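Local structure of phenazine biosynthesis protein PhzF family (Enterococcus faecalis, 1S7J) at residues F115-P120 against N242-G247; E121-L126 against Y138-G143; D145-L150 against I176-G181; A157-D162 against R189-K194; S183-S188 against T221-Y226. The protein is probably an isomerase of the PhzF family, related to diaminopimelate epimerase, with no more specific reaction assigned. All blocks are in the same frame, centred on the assembly; numbering follows the deposited sequence.

Contact 1 (F115-P120 against N242-G247); sequences FPYILP and NRVIIG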
# COMPACT_ATOMS: atom_id res chain seq x y z
N PHE A 115 4.15 9.95 2.36
CA PHE A 115 5.18 9.06 2.89
C PHE A 115 6.54 9.74 2.90
O PHE A 115 6.79 10.65 2.11
CB PHE A 115 5.25 7.77 2.06
CG PHE A 115 4.08 6.86 2.25
CD1 PHE A 115 4.03 5.97 3.32
CD2 PHE A 115 3.02 6.88 1.34
CE1 PHE A 115 2.95 5.12 3.50
CE2 PHE A 115 1.94 6.04 1.50
CZ PHE A 115 1.90 5.15 2.59
N PRO A 116 7.44 9.32 3.82
CA PRO A 116 8.78 9.91 3.91
C PRO A 116 9.58 9.77 2.61
O PRO A 116 9.47 8.78 1.91
CB PRO A 116 9.42 9.11 5.05
CG PRO A 116 8.59 7.82 5.12
CD PRO A 116 7.21 8.34 4.89
N TYR A 117 10.36 10.81 2.29
CA TYR A 117 11.20 10.81 1.08
C TYR A 117 12.47 10.05 1.42
O TYR A 117 13.38 10.60 2.05
CB TYR A 117 11.54 12.25 0.66
CG TYR A 117 12.28 12.39 -0.67
CD1 TYR A 117 13.62 11.98 -0.81
CD2 TYR A 117 11.65 12.94 -1.79
CE1 TYR A 117 14.30 12.12 -2.03
CE2 TYR A 117 12.32 13.08 -3.01
CZ TYR A 117 13.64 12.67 -3.12
OH TYR A 117 14.27 12.77 -4.33
N ILE A 118 12.54 8.80 1.00
CA ILE A 118 13.70 7.97 1.27
C ILE A 118 14.30 7.41 -0.01
O ILE A 118 13.80 6.43 -0.57
CB ILE A 118 13.35 6.79 2.23
CG1 ILE A 118 12.62 7.31 3.46
CG2 ILE A 118 14.63 6.06 2.64
CD1 ILE A 118 12.22 6.22 4.44
N LEU A 119 15.35 8.04 -0.50
CA LEU A 119 16.02 7.58 -1.70
C LEU A 119 16.84 6.34 -1.26
O LEU A 119 17.64 6.41 -0.32
CB LEU A 119 16.98 8.66 -2.21
CG LEU A 119 17.67 8.47 -3.55
CD1 LEU A 119 16.64 8.61 -4.66
CD2 LEU A 119 18.78 9.51 -3.72
N PRO A 120 16.60 5.17 -1.91
CA PRO A 120 17.34 3.96 -1.54
C PRO A 120 18.81 4.08 -1.97
O PRO A 120 19.11 4.63 -3.05
CB PRO A 120 16.61 2.87 -2.31
CG PRO A 120 16.20 3.57 -3.56
CD PRO A 120 15.69 4.91 -3.04
N ASN A 242 11.60 16.43 1.20
CA ASN A 242 11.54 15.53 2.34
C ASN A 242 10.18 14.79 2.56
O ASN A 242 9.88 14.33 3.68
CB ASN A 242 11.92 16.28 3.62
CG ASN A 242 12.86 15.46 4.49
OD1 ASN A 242 13.93 15.05 4.02
ND2 ASN A 242 12.48 15.23 5.75
N ARG A 243 9.42 14.60 1.48
CA ARG A 243 8.14 13.89 1.58
C ARG A 243 7.60 13.57 0.18
O ARG A 243 7.84 14.31 -0.77
CB ARG A 243 7.11 14.76 2.35
CG ARG A 243 6.02 13.97 3.09
CD ARG A 243 6.59 13.17 4.26
NE ARG A 243 5.57 12.35 4.90
CZ ARG A 243 5.74 11.70 6.06
NH1 ARG A 243 4.74 10.97 6.56
NH2 ARG A 243 6.89 11.77 6.71
N VAL A 244 6.95 12.40 0.04
CA VAL A 244 6.35 12.02 -1.25
C VAL A 244 4.85 11.78 -1.07
O VAL A 244 4.40 11.32 -0.01
CB VAL A 244 7.01 10.77 -1.88
CG1 VAL A 244 8.44 11.08 -2.27
CG2 VAL A 244 6.95 9.60 -0.94
N ILE A 245 4.08 12.11 -2.11
CA ILE A 245 2.63 11.97 -2.08
C ILE A 245 2.09 11.01 -3.14
O ILE A 245 2.46 11.10 -4.31
CB ILE A 245 1.95 13.33 -2.34
CG1 ILE A 245 2.52 14.41 -1.42
CG2 ILE A 245 0.43 13.21 -2.17
CD1 ILE A 245 2.34 14.12 0.05
N ILE A 246 1.24 10.08 -2.71
CA ILE A 246 0.61 9.14 -3.65
C ILE A 246 -0.90 9.30 -3.59
O ILE A 246 -1.49 9.37 -2.50
CB ILE A 246 0.97 7.65 -3.35
CG1 ILE A 246 0.54 7.26 -1.94
CG2 ILE A 246 2.44 7.41 -3.55
CD1 ILE A 246 0.84 5.84 -1.59
N GLY A 247 -1.52 9.39 -4.75
CA GLY A 247 -2.96 9.53 -4.80
C GLY A 247 -3.59 8.40 -5.58
O GLY A 247 -3.10 8.06 -6.66
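F115 and I246 meet obliquely. The ring turns its edge to the isoleucine: CG1 of I246 lies in the ring plane, and CD1 of I246 touches F115 CE2 at 3.3 Å. In I246, CG1 sits between the backbone N and the carbonyl carbon (chi1 59°), which points the branch at the ring. Y117 and V244 cross at about a right angle, with Y117 CD2 3.7 Å from V244 CG1. R243 is laid over the chain instead. One face of its guanidinium covers the peptide link between F115 and P116, with P116 N over the centre and F115 C nearer the rim. NE of R243 is 3.5 Å from F115 O, but it is not bonded to it. NH1 of R243 forms a salt bridge with D114. The backbones pair antiparallel at F115 and V244. F115 N donates to V244 O and V244 N to F115 O, both at 2.7 Å and nearly straight. The pair joins strands 110-116 and 243-259, and helix 207-218 packs against V244 and I246. Such strand pairing around a helix is consistent with the diaminopimelate epimerase type of fold. Chemically the contact is divided. F115, V244 and I246 give an apolar, buried side. R243 covers the other side, where its charge probably polarises the peptide beneath it while D114 balances it.

Contact 2 (E121-L126 against Y138-G143); sequences ERIPIL and YEAYLG
I123 packs hard against A140. CG2 of I123 is 3.3 Å from A140 CB, closer than usual for two carbons. CG1 of I125 touches the same methyl at 3.8 Å, and CD1 of I125 reaches on to the carbonyl oxygen of Y138. On the other flank, I123 CD1 rests on L142 CB. F148 of the next strand also touches A140, so this small side chain is enclosed. The backbones form a short antiparallel ladder between strands 121-122 and 139-142. E121 and L142 exchange two N-H...O bonds. I123 N then donates to A140 O at 3.0 Å, from well above the carbonyl plane. The solvent side is looser. R122 bends at chi2 (-72°), which brings CD beside the CE2 edge of Y141, 3.7 Å from Y141 CE2. The guanidinium and the ring are 38° apart, so they do not stack flat, and Y141 CZ lies over the rim of one guanidinium face. NH1 of R122 stays 4.0 Å from E139 OE1, with no N-H aimed at it. Y141 OH, by contrast, donates to E139 OE1 at 2.7 Å, and Y213 OH also bonds that oxygen. The contact thus fixes a short edge strand by backbone bonds and one tight methyl cluster. The carboxylate of E139 is held by hydroxyls, and R122 probably adds a diffuse attraction between charges.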
# COMPACT_ATOMS: atom_id res chain seq x y z
N GLU A 121 19.71 3.60 -1.13
CA GLU A 121 21.14 3.67 -1.43
C GLU A 121 21.69 2.43 -2.12
O GLU A 121 21.35 1.29 -1.76
CB GLU A 121 21.95 3.96 -0.15
CG GLU A 121 21.90 2.86 0.90
CD GLU A 121 21.61 3.38 2.30
OE1 GLU A 121 21.82 4.60 2.55
OE2 GLU A 121 21.17 2.58 3.15
N ARG A 122 22.53 2.67 -3.13
CA ARG A 122 23.19 1.62 -3.93
C ARG A 122 23.60 0.38 -3.14
O ARG A 122 24.14 0.48 -2.04
CB ARG A 122 24.42 2.20 -4.62
CG ARG A 122 24.15 2.81 -5.98
CD ARG A 122 23.87 1.72 -7.00
NE ARG A 122 23.77 2.23 -8.36
CZ ARG A 122 23.60 1.47 -9.44
NH1 ARG A 122 23.52 2.01 -10.64
NH2 ARG A 122 23.51 0.14 -9.30
N ILE A 123 23.38 -0.79 -3.72
CA ILE A 123 23.73 -2.03 -3.08
C ILE A 123 24.35 -2.94 -4.13
O ILE A 123 24.17 -2.71 -5.34
CB ILE A 123 22.49 -2.69 -2.42
CG1 ILE A 123 22.86 -3.33 -1.08
CG2 ILE A 123 21.82 -3.71 -3.34
CD1 ILE A 123 23.21 -2.32 0.02
N PRO A 124 25.21 -3.90 -3.72
CA PRO A 124 25.84 -4.81 -4.69
C PRO A 124 24.80 -5.74 -5.32
O PRO A 124 23.92 -6.25 -4.64
CB PRO A 124 26.82 -5.61 -3.81
CG PRO A 124 27.15 -4.65 -2.69
CD PRO A 124 25.80 -4.07 -2.37
N ILE A 125 24.90 -5.92 -6.64
CA ILE A 125 23.97 -6.79 -7.37
C ILE A 125 24.41 -8.27 -7.27
O ILE A 125 25.19 -8.75 -8.11
CB ILE A 125 23.87 -6.41 -8.86
CG1 ILE A 125 23.58 -4.92 -9.01
CG2 ILE A 125 22.79 -7.24 -9.54
CD1 ILE A 125 23.52 -4.44 -10.45
N LEU A 126 23.94 -8.95 -6.24
CA LEU A 126 24.28 -10.35 -6.03
C LEU A 126 23.56 -11.23 -7.05
O LEU A 126 22.39 -10.98 -7.39
CB LEU A 126 23.91 -10.78 -4.61
CG LEU A 126 24.45 -9.89 -3.50
CD1 LEU A 126 24.13 -10.50 -2.14
CD2 LEU A 126 25.97 -9.71 -3.68
N TYR A 138 19.39 -4.70 -13.41
CA TYR A 138 20.28 -3.65 -13.90
C TYR A 138 20.90 -2.78 -12.79
O TYR A 138 22.06 -2.37 -12.88
CB TYR A 138 19.55 -2.76 -14.90
CG TYR A 138 19.19 -3.46 -16.19
CD1 TYR A 138 18.49 -4.68 -16.18
CD2 TYR A 138 19.55 -2.92 -17.42
CE1 TYR A 138 18.17 -5.34 -17.37
CE2 TYR A 138 19.23 -3.57 -18.62
CZ TYR A 138 18.55 -4.78 -18.59
OH TYR A 138 18.25 -5.42 -19.77
N GLU A 139 20.10 -2.49 -11.76
CA GLU A 139 20.56 -1.66 -10.65
C GLU A 139 19.99 -2.22 -9.34
O GLU A 139 18.93 -2.85 -9.34
CB GLU A 139 20.08 -0.22 -10.84
CG GLU A 139 20.38 0.36 -12.24
CD GLU A 139 19.85 1.78 -12.43
OE1 GLU A 139 19.61 2.48 -11.42
OE2 GLU A 139 19.69 2.20 -13.61
N ALA A 140 20.70 -2.00 -8.25
CA ALA A 140 20.25 -2.48 -6.94
C ALA A 140 20.43 -1.39 -5.89
O ALA A 140 21.36 -0.59 -5.97
CB ALA A 140 21.00 -3.74 -6.55
N TYR A 141 19.49 -1.33 -4.94
CA TYR A 141 19.51 -0.34 -3.87
C TYR A 141 18.86 -0.94 -2.62
O TYR A 141 18.24 -2.00 -2.68
CB TYR A 141 18.73 0.91 -4.28
CG TYR A 141 19.19 1.57 -5.56
CD1 TYR A 141 18.64 1.21 -6.79
CD2 TYR A 141 20.14 2.58 -5.54
CE1 TYR A 141 19.02 1.86 -7.97
CE2 TYR A 141 20.53 3.24 -6.72
CZ TYR A 141 19.96 2.87 -7.93
OH TYR A 141 20.32 3.54 -9.09
N LEU A 142 19.03 -0.27 -1.48
CA LEU A 142 18.44 -0.74 -0.24
C LEU A 142 17.79 0.39 0.56
O LEU A 142 18.22 1.54 0.50
CB LEU A 142 19.49 -1.49 0.62
CG LEU A 142 19.12 -2.36 1.86
CD1 LEU A 142 19.03 -1.52 3.12
CD2 LEU A 142 17.85 -3.18 1.64
N GLY A 143 16.69 0.05 1.21
CA GLY A 143 15.94 0.97 2.03
C GLY A 143 15.30 0.04 3.02
O GLY A 143 16.00 -0.79 3.65

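Contact 3 (D145-L150 against I176-G181); sequences DLFFVL and IVTASG
I176 lies against D145, L146 and F147, and each of its carbons finds a partner. CB is 3.6 Å from L146 O and also comes near F147 CD1. CG1 stands beside the same carbonyl, 3.8 Å from L146 O, and approaches D145 OD1. The branch CG2 meets F147 CD1 at 4.2 Å. In I176, CG1 lies anti to the carbonyl carbon (chi1 -58°), and an extended chi2 (176°) carries I176 CD1 to 3.6 Å from D145 OD1. The ring of F147 is close by. The side chain thus fills the angle between a carboxylate oxygen and a ring. Beneath it the backbones of 146-149 and 176-180 run parallel, their axes 27° apart. They are joined by a regular ladder in which I176 N, F148 N, T178 N and L150 N donate in turn across the gap. The strands belong to the β-structure packed around helix 207-218, as in the diaminopimelate epimerase fold. L210 of that helix touches I176 and T178. F147, I176 and T178 therefore turn to the helix side, while F148 and V177 point to the other side of the sheet. L150 CD2 packs on V177 CB at 3.9 Å, and V156 of helix 153-158 touches both residues. T178 OG1 sits over one face of the F147 ring, 3.8 Å from CZ. This hydroxyl is buried and has no polar partner in the model.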
# COMPACT_ATOMS: atom_id res chain seq x y z
N ASP A 145 13.23 -2.08 2.05
CA ASP A 145 13.23 -3.26 1.19
C ASP A 145 14.30 -3.19 0.13
O ASP A 145 14.79 -2.11 -0.21
CB ASP A 145 11.90 -3.37 0.42
CG ASP A 145 10.73 -2.94 1.22
OD1 ASP A 145 10.08 -1.94 0.82
OD2 ASP A 145 10.43 -3.59 2.24
N LEU A 146 14.65 -4.35 -0.43
CA LEU A 146 15.62 -4.40 -1.50
C LEU A 146 14.92 -3.69 -2.67
O LEU A 146 13.70 -3.73 -2.77
CB LEU A 146 15.97 -5.84 -1.83
CG LEU A 146 17.04 -6.38 -0.87
CD1 LEU A 146 17.06 -7.91 -0.88
CD2 LEU A 146 18.40 -5.78 -1.24
N PHE A 147 15.69 -3.08 -3.54
CA PHE A 147 15.12 -2.30 -4.62
C PHE A 147 15.87 -2.59 -5.92
O PHE A 147 16.96 -2.08 -6.14
CB PHE A 147 15.28 -0.83 -4.22
CG PHE A 147 14.63 0.15 -5.13
CD1 PHE A 147 13.44 0.76 -4.76
CD2 PHE A 147 15.24 0.53 -6.32
CE1 PHE A 147 12.86 1.74 -5.56
CE2 PHE A 147 14.67 1.51 -7.13
CZ PHE A 147 13.48 2.12 -6.75
N PHE A 148 15.27 -3.41 -6.78
CA PHE A 148 15.90 -3.77 -8.05
C PHE A 148 15.25 -3.12 -9.24
O PHE A 148 14.03 -3.01 -9.31
CB PHE A 148 15.86 -5.29 -8.23
CG PHE A 148 16.32 -6.06 -7.03
CD1 PHE A 148 15.49 -7.00 -6.43
CD2 PHE A 148 17.59 -5.84 -6.49
CE1 PHE A 148 15.90 -7.71 -5.31
CE2 PHE A 148 18.02 -6.54 -5.37
CZ PHE A 148 17.17 -7.48 -4.78
N VAL A 149 16.06 -2.69 -10.19
CA VAL A 149 15.56 -2.06 -11.40
C VAL A 149 15.70 -3.09 -12.52
O VAL A 149 16.75 -3.72 -12.66
CB VAL A 149 16.35 -0.78 -11.75
CG1 VAL A 149 15.78 -0.12 -13.00
CG2 VAL A 149 16.31 0.19 -10.56
N LEU A 150 14.63 -3.31 -13.27
CA LEU A 150 14.64 -4.29 -14.34
C LEU A 150 14.62 -3.68 -15.73
O LEU A 150 14.57 -2.45 -15.88
CB LEU A 150 13.46 -5.26 -14.15
CG LEU A 150 13.57 -6.41 -13.13
CD1 LEU A 150 14.38 -6.04 -11.89
CD2 LEU A 150 12.17 -6.85 -12.74
N ILE A 176 11.43 -4.87 -3.99
CA ILE A 176 10.75 -4.02 -4.94
C ILE A 176 11.42 -4.18 -6.27
O ILE A 176 12.64 -4.35 -6.34
CB ILE A 176 10.83 -2.52 -4.53
CG1 ILE A 176 10.23 -2.31 -3.14
CG2 ILE A 176 10.11 -1.66 -5.56
CD1 ILE A 176 10.35 -0.90 -2.62
N VAL A 177 10.63 -4.18 -7.34
CA VAL A 177 11.14 -4.30 -8.68
C VAL A 177 10.49 -3.17 -9.48
O VAL A 177 9.29 -2.91 -9.32
CB VAL A 177 10.80 -5.69 -9.31
CG1 VAL A 177 11.51 -6.81 -8.54
CG2 VAL A 177 9.31 -5.93 -9.31
N THR A 178 11.28 -2.50 -10.31
CA THR A 178 10.77 -1.36 -11.08
C THR A 178 11.29 -1.35 -12.51
O THR A 178 12.11 -2.18 -12.90
CB THR A 178 11.21 -0.02 -10.45
OG1 THR A 178 11.53 -0.21 -9.06
CG2 THR A 178 10.12 0.99 -10.56
N ALA A 179 10.80 -0.38 -13.29
CA ALA A 179 11.21 -0.21 -14.68
C ALA A 179 10.38 0.90 -15.33
O ALA A 179 9.32 1.26 -14.83
CB ALA A 179 11.04 -1.51 -15.45
N SER A 180 10.89 1.45 -16.43
CA SER A 180 10.18 2.50 -17.15
C SER A 180 8.84 1.99 -17.66
O SER A 180 8.78 0.93 -18.32
CB SER A 180 11.01 3.02 -18.34
OG SER A 180 12.15 3.74 -17.92
N GLY A 181 7.78 2.71 -17.36
CA GLY A 181 6.46 2.31 -17.81
C GLY A 181 6.30 2.53 -19.30
O GLY A 181 6.98 3.38 -19.88

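Contact 4 (A157-D162 against R189-K194); sequences AKITPD and RTFFPK
R189 reaches I159 and A157 through a bend at chi3 (64°), which turns NE out of the extended line of the chain, and the guanidinium ends up beside the last turn of helix 153-158. F191 carries its CG anti to the carbonyl carbon (chi1 -41°), and its ring comes to lie under P161. NH2 of R189 donates to I159 O at 3.0 Å, with that oxygen tilted 31° from the guanidinium plane. NH2 also bonds V156 O. A157 O comes within 2.7 Å of R189 NH2, but the angle is too poor for a hydrogen bond. Water 1 lies at the guanidinium edge, in its plane. It accepts from R189 NH1 at 3.0 Å and donates to I159 O, which is therefore gripped twice. E199 completes the set by a salt bridge to NH1. Carbonyls at the end of a helix probably make this a favourable place for the positive charge. Beside it the packing is apolar. CG of P161 sits over one face of F191, 4.1 Å from the ring centroid, as a CH-pi contact, and I159 CD1 touches F191 CZ at 4.0 Å. The contact ties the end of helix 153-158 and the loop after it to strand 186-192. V177 of strand 175-180 lies against R189 and F191, E199 of strand 197-200 touches F191, and L166 of helix 163-168 packs on P161 and F191.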
# COMPACT_ATOMS: atom_id res chain seq x y z
N ALA A 157 6.16 -7.08 -15.22
CA ALA A 157 4.86 -7.71 -15.23
C ALA A 157 4.95 -9.23 -15.35
O ALA A 157 4.33 -9.96 -14.59
CB ALA A 157 4.03 -7.15 -16.37
N LYS A 158 5.77 -9.68 -16.31
CA LYS A 158 5.93 -11.10 -16.59
C LYS A 158 6.63 -12.02 -15.58
O LYS A 158 6.30 -13.21 -15.50
CB LYS A 158 6.59 -11.29 -17.97
CG LYS A 158 5.66 -11.00 -19.17
CD LYS A 158 5.86 -11.95 -20.36
CE LYS A 158 4.62 -11.98 -21.25
NZ LYS A 158 4.22 -10.64 -21.78
N ILE A 159 7.58 -11.49 -14.81
CA ILE A 159 8.30 -12.33 -13.84
C ILE A 159 7.49 -13.08 -12.81
O ILE A 159 6.43 -12.63 -12.35
CB ILE A 159 9.42 -11.55 -13.09
CG1 ILE A 159 8.83 -10.44 -12.22
CG2 ILE A 159 10.45 -11.03 -14.08
CD1 ILE A 159 9.76 -9.95 -11.12
N THR A 160 8.00 -14.24 -12.43
CA THR A 160 7.40 -15.08 -11.43
C THR A 160 8.56 -15.57 -10.56
O THR A 160 9.27 -16.53 -10.90
CB THR A 160 6.57 -16.25 -12.07
OG1 THR A 160 6.05 -17.10 -11.04
CG2 THR A 160 7.40 -17.05 -13.05
N PRO A 161 8.86 -14.81 -9.49
CA PRO A 161 9.93 -15.08 -8.54
C PRO A 161 9.78 -16.34 -7.71
O PRO A 161 8.68 -16.84 -7.48
CB PRO A 161 9.89 -13.84 -7.64
CG PRO A 161 9.32 -12.79 -8.53
CD PRO A 161 8.21 -13.53 -9.20
N ASP A 162 10.92 -16.85 -7.27
CA ASP A 162 11.00 -18.02 -6.42
C ASP A 162 10.86 -17.39 -5.04
O ASP A 162 11.85 -16.97 -4.45
CB ASP A 162 12.39 -18.66 -6.58
CG ASP A 162 12.56 -19.94 -5.76
OD1 ASP A 162 13.30 -20.83 -6.22
OD2 ASP A 162 11.98 -20.04 -4.65
N ARG A 189 6.26 -3.71 -8.55
CA ARG A 189 5.63 -4.90 -7.97
C ARG A 189 6.37 -5.08 -6.66
O ARG A 189 7.58 -4.89 -6.61
CB ARG A 189 5.79 -6.14 -8.86
CG ARG A 189 4.90 -6.15 -10.08
CD ARG A 189 5.11 -7.39 -10.90
NE ARG A 189 4.72 -8.60 -10.18
CZ ARG A 189 4.71 -9.83 -10.72
NH1 ARG A 189 4.34 -10.86 -9.99
NH2 ARG A 189 5.08 -10.01 -11.98
N THR A 190 5.66 -5.42 -5.60
CA THR A 190 6.30 -5.59 -4.31
C THR A 190 6.05 -6.95 -3.68
O THR A 190 4.91 -7.40 -3.58
CB THR A 190 5.91 -4.43 -3.33
OG1 THR A 190 4.52 -4.51 -2.99
CG2 THR A 190 6.18 -3.07 -3.98
N PHE A 191 7.14 -7.63 -3.30
CA PHE A 191 7.06 -8.96 -2.69
C PHE A 191 7.50 -8.92 -1.24
O PHE A 191 8.51 -8.32 -0.91
CB PHE A 191 7.94 -9.96 -3.46
CG PHE A 191 7.88 -9.80 -4.96
CD1 PHE A 191 6.70 -10.02 -5.66
CD2 PHE A 191 9.01 -9.41 -5.67
CE1 PHE A 191 6.64 -9.84 -7.04
CE2 PHE A 191 8.96 -9.23 -7.05
CZ PHE A 191 7.77 -9.45 -7.74
N PHE A 192 6.74 -9.58 -0.37
CA PHE A 192 7.07 -9.63 1.05
C PHE A 192 6.93 -11.04 1.63
O PHE A 192 6.17 -11.27 2.57
CB PHE A 192 6.16 -8.67 1.83
CG PHE A 192 6.31 -7.23 1.43
CD1 PHE A 192 5.47 -6.67 0.47
CD2 PHE A 192 7.31 -6.44 2.01
CE1 PHE A 192 5.63 -5.33 0.08
CE2 PHE A 192 7.47 -5.11 1.62
CZ PHE A 192 6.63 -4.55 0.67
N PRO A 193 7.70 -12.02 1.07
CA PRO A 193 7.63 -13.40 1.57
C PRO A 193 8.09 -13.55 3.01
O PRO A 193 7.66 -14.48 3.71
CB PRO A 193 8.53 -14.15 0.60
CG PRO A 193 9.54 -13.13 0.23
CD PRO A 193 8.70 -11.90 0.01
N LYS A 194 8.98 -12.66 3.45
CA LYS A 194 9.47 -12.70 4.82
C LYS A 194 8.32 -12.44 5.79
O LYS A 194 8.37 -12.83 6.96
CB LYS A 194 10.56 -11.64 5.03
CG LYS A 194 11.81 -11.86 4.23
CD LYS A 194 12.94 -10.96 4.74
CE LYS A 194 14.23 -11.19 3.97
NZ LYS A 194 15.36 -10.40 4.54
O HOH W 1 4.60 -13.81 -10.09

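Contact 5 (S183-S188 against T221-Y226); sequences SVDFVS and TTLSAY
S224 O takes N-H groups from two successive residues of the other segment. F186 N donates to it at 3.2 Å, in the carbonyl plane, and D185 N adds a weak, bent bond. D185 N also donates to S224 OG. The aspartate returns the grip: its OD2 accepts from S224 N at 3.1 Å, with the donor above the carboxylate plane, and Q220 NE2 binds the same oxygen. S224 is thus held through its N, its O and its hydroxyl. Further along, Y226 N donates to F186 O and the strands run parallel. Strand 186-192 pairs here with strand 222-227 alongside helix 207-218, consistent with the fold of the diaminopimelate epimerase clan. F186 has its CG between the backbone N and the carbonyl carbon (chi1 74°), and its ring lies across A225. CB of A225 stands over one face, 3.7 Å from the ring centroid, in a CH-pi contact. L223 CD2 meets the ring at its edge, and W214 of the helix stacks with it. Before the strand, V184 CG2 is pressed to 3.4 Å from S224 CB. V187 CG1 rests on Y226 CB at 4.1 Å, while the hydroxyl of Y226 bonds K17 NZ.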
# COMPACT_ATOMS: atom_id res chain seq x y z
N SER A 183 3.24 3.22 -20.79
CA SER A 183 2.25 4.30 -20.95
C SER A 183 2.20 5.18 -19.68
O SER A 183 1.41 6.13 -19.61
CB SER A 183 0.86 3.71 -21.21
OG SER A 183 0.84 2.89 -22.37
N VAL A 184 3.02 4.84 -18.70
CA VAL A 184 3.07 5.57 -17.44
C VAL A 184 4.55 5.88 -17.15
O VAL A 184 5.43 5.36 -17.85
CB VAL A 184 2.43 4.71 -16.31
CG1 VAL A 184 3.48 3.96 -15.52
CG2 VAL A 184 1.55 5.55 -15.44
N ASP A 185 4.83 6.71 -16.16
CA ASP A 185 6.23 7.05 -15.87
C ASP A 185 7.06 5.87 -15.35
O ASP A 185 8.19 5.67 -15.79
CB ASP A 185 6.32 8.26 -14.92
CG ASP A 185 6.05 9.59 -15.64
OD1 ASP A 185 6.21 9.65 -16.88
OD2 ASP A 185 5.68 10.56 -14.96
N PHE A 186 6.50 5.10 -14.42
CA PHE A 186 7.20 3.94 -13.89
C PHE A 186 6.23 2.91 -13.31
O PHE A 186 5.13 3.25 -12.86
CB PHE A 186 8.25 4.35 -12.84
CG PHE A 186 7.68 4.78 -11.52
CD1 PHE A 186 7.48 6.13 -11.23
CD2 PHE A 186 7.40 3.84 -10.52
CE1 PHE A 186 7.04 6.55 -9.97
CE2 PHE A 186 6.95 4.25 -9.26
CZ PHE A 186 6.77 5.60 -8.99
N VAL A 187 6.65 1.65 -13.33
CA VAL A 187 5.85 0.55 -12.81
C VAL A 187 6.61 -0.19 -11.72
O VAL A 187 7.82 -0.10 -11.64
CB VAL A 187 5.49 -0.45 -13.92
CG1 VAL A 187 4.43 0.14 -14.82
CG2 VAL A 187 6.73 -0.80 -14.73
N SER A 188 5.90 -0.95 -10.91
CA SER A 188 6.53 -1.71 -9.85
C SER A 188 5.71 -2.91 -9.46
O SER A 188 4.63 -3.15 -10.01
CB SER A 188 6.76 -0.82 -8.63
OG SER A 188 5.53 -0.38 -8.07
N THR A 221 8.76 16.45 -10.84
CA THR A 221 8.13 16.69 -9.54
C THR A 221 6.91 15.79 -9.45
O THR A 221 6.57 15.29 -8.37
CB THR A 221 7.66 18.16 -9.40
OG1 THR A 221 8.77 19.05 -9.61
CG2 THR A 221 7.07 18.41 -8.01
N THR A 222 6.25 15.59 -10.59
CA THR A 222 5.07 14.74 -10.66
C THR A 222 5.27 13.57 -11.61
O THR A 222 5.80 13.74 -12.72
CB THR A 222 3.81 15.54 -11.05
OG1 THR A 222 4.05 16.29 -12.26
CG2 THR A 222 3.42 16.49 -9.94
N LEU A 223 4.88 12.39 -11.16
CA LEU A 223 5.01 11.19 -11.95
C LEU A 223 3.77 10.33 -11.89
O LEU A 223 3.04 10.34 -10.89
CB LEU A 223 6.19 10.34 -11.46
CG LEU A 223 7.58 10.95 -11.35
CD1 LEU A 223 7.95 11.08 -9.87
CD2 LEU A 223 8.59 10.06 -12.06
N SER A 224 3.52 9.60 -12.96
CA SER A 224 2.40 8.69 -13.03
C SER A 224 3.00 7.28 -12.81
O SER A 224 4.08 6.97 -13.34
CB SER A 224 1.68 8.81 -14.39
OG SER A 224 2.61 8.94 -15.46
N ALA A 225 2.35 6.47 -11.99
CA ALA A 225 2.85 5.13 -11.70
C ALA A 225 1.77 4.06 -11.77
O ALA A 225 0.57 4.36 -11.73
CB ALA A 225 3.51 5.11 -10.35
N TYR A 226 2.19 2.81 -11.87
CA TYR A 226 1.26 1.71 -11.92
C TYR A 226 1.92 0.48 -11.39
O TYR A 226 2.87 -0.03 -11.99
CB TYR A 226 0.79 1.46 -13.37
CG TYR A 226 -0.50 0.70 -13.46
CD1 TYR A 226 -1.68 1.34 -13.83
CD2 TYR A 226 -0.56 -0.66 -13.14
CE1 TYR A 226 -2.90 0.66 -13.87
CE2 TYR A 226 -1.77 -1.36 -13.17
CZ TYR A 226 -2.94 -0.70 -13.54
OH TYR A 226 -4.14 -1.39 -13.58

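Contact 1 opens at 115-120 and closes at 242-247, so its loop encloses the other four. Contact 2 follows at once and closes a short loop around helix 127-133 before contact 3 opens. Contact 3 runs from 145-150 to 176-181. Contact 4 starts inside it, at 157-162, and closes beyond it at 189-194, so the two cross. Contact 5 opens at 183-188, before contact 4 closes, and crosses it in turn. Strands 121-122, 139-142, 146-149, 175-180, 186-192 and 222-227 are linked side by side through contacts 2, 3 and 5 and the bonds between them. Contact 4 brings in helix 153-158, and contact 1 joins strand 110-116 to strand 243-259.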